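Local coordinates for catabolite control protein A (Lactococcus lactis, PDB 2O20), which probably acts as a global transcriptional regulator of carbon catabolite repression and activation, a DNA-binding protein of the LacI family, at residues D[275-278]-D[279-282]. The protein carries 1 engineered substitution. Numbering follows the deposited sequence.
Sequences ANSP and ITQY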
loop_
_atom_site.group_PDB
_atom_site.type_symbol
_atom_site.label_atom_id
_atom_site.label_comp_id
_atom_site.label_asym_id
_atom_site.label_seq_id
_atom_site.Cartn_x
_atom_site.Cartn_y
_atom_site.Cartn_z
ATOM N N ALA D 275 -9.701 10.311 -1.324
ATOM C CA ALA D 275 -10.106 9.250 -0.353
ATOM C C ALA D 275 -9.392 9.132 1.005
ATOM O O ALA D 275 -9.925 8.494 1.944
ATOM C CB ALA D 275 -10.089 7.854 -1.056
ATOM N N ASN D 276 -8.216 9.734 1.137
ATOM C CA ASN D 276 -7.400 9.614 2.340
ATOM C C ASN D 276 -7.019 8.162 2.655
ATOM O O ASN D 276 -7.094 7.728 3.811
ATOM C CB ASN D 276 -8.141 10.202 3.546
ATOM C CG ASN D 276 -7.225 10.560 4.664
ATOM O OD1 ASN D 276 -6.121 11.041 4.427
ATOM N ND2 ASN D 276 -7.659 10.311 5.892
ATOM N N SER D 277 -6.703 7.386 1.620
ATOM C CA SER D 277 -6.165 6.041 1.778
ATOM C C SER D 277 -4.855 6.053 2.587
ATOM O O SER D 277 -4.247 7.126 2.776
ATOM C CB SER D 277 -5.963 5.391 0.390
ATOM O OG SER D 277 -4.953 6.031 -0.369
ATOM N N PRO D 278 -4.413 4.874 3.063
ATOM C CA PRO D 278 -3.213 4.832 3.896
ATOM C C PRO D 278 -1.949 5.540 3.403
ATOM O O PRO D 278 -1.268 6.145 4.228
ATOM C CB PRO D 278 -3.005 3.332 4.156
ATOM C CG PRO D 278 -4.393 2.754 4.042
ATOM C CD PRO D 278 -5.082 3.555 2.997
ATOM N N ILE D 279 -1.674 5.562 2.097
ATOM C CA ILE D 279 -0.477 6.282 1.620
ATOM C C ILE D 279 -0.445 7.785 1.911
ATOM O O ILE D 279 0.647 8.363 1.977
ATOM C CB ILE D 279 -0.207 6.099 0.094
ATOM C CG1 ILE D 279 -1.413 6.498 -0.781
ATOM C CG2 ILE D 279 0.306 4.720 -0.156
ATOM C CD1 ILE D 279 -1.031 6.856 -2.244
ATOM N N THR D 280 -1.625 8.409 2.021
ATOM C CA THR D 280 -1.725 9.862 2.233
ATOM C C THR D 280 -1.081 10.306 3.567
ATOM O O THR D 280 -0.651 11.449 3.693
ATOM C CB THR D 280 -3.202 10.360 2.161
ATOM O OG1 THR D 280 -3.887 9.917 3.328
ATOM C CG2 THR D 280 -3.897 9.803 0.930
ATOM N N GLN D 281 -0.992 9.415 4.556
ATOM C CA GLN D 281 -0.292 9.722 5.807
ATOM C C GLN D 281 1.197 10.068 5.604
ATOM O O GLN D 281 1.780 10.803 6.407
ATOM C CB GLN D 281 -0.413 8.566 6.824
ATOM C CG GLN D 281 0.365 8.811 8.145
ATOM C CD GLN D 281 0.188 7.713 9.186
ATOM O OE1 GLN D 281 0.181 6.533 8.849
ATOM N NE2 GLN D 281 0.065 8.102 10.463
ATOM N N TYR D 282 1.779 9.567 4.518
ATOM C CA TYR D 282 3.217 9.621 4.315
ATOM C C TYR D 282 3.625 10.753 3.367
ATOM O O TYR D 282 4.761 10.828 2.944
ATOM C CB TYR D 282 3.712 8.257 3.814
ATOM C CG TYR D 282 3.457 7.159 4.830
ATOM C CD1 TYR D 282 4.206 7.089 5.991
ATOM C CD2 TYR D 282 2.433 6.233 4.641
ATOM C CE1 TYR D 282 3.978 6.103 6.927
ATOM C CE2 TYR D 282 2.174 5.248 5.569
ATOM C CZ TYR D 282 2.946 5.195 6.721
ATOM O OH TYR D 282 2.693 4.243 7.650
HETATM O O HOH W 1 -1.298 5.330 6.893
#
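Thr280 turns its side chain back over the chain that precedes it, crossing Asn276 at about a right angle. With chi1 at 72°, OG1 is tucked between the backbone N and carbonyl carbon of Thr280, a torsion that brings it to 2.7 Å from Asn276 OD1 and 2.9 Å from Ser277 O. Thr280 CG2 lies 3.3 Å from Ser277 O. Without the hydroxyl and methyl of Thr280, as in an alanine here, Asn276 OD1 would probably lose one close neighbour, though not its bond from Arg328, and a gap would open beside Ser277 O. Asn276 ND2 is hydrogen-bonded to Asn291. Ser277 OG packs 3.6 Å from Ile279 CG1, while its polar partner is Asp248. The backbone then winds tightly: Thr280 N donates to Ser277 O (3.0 Å), and Gln281 N to Pro278 O (3.3 Å). One water donates to both Pro278 O and Gln281 OE1, tying the extended glutamine to the turn. Ile279, Gln281 and Tyr282 also pack on the second subunit. With Tyr282 N bonded to Ile279 O, these i+3 to i bonds make three overlapping type I/III turns, in the loop after strand 270-272 of the LacI-family sugar-binding domain.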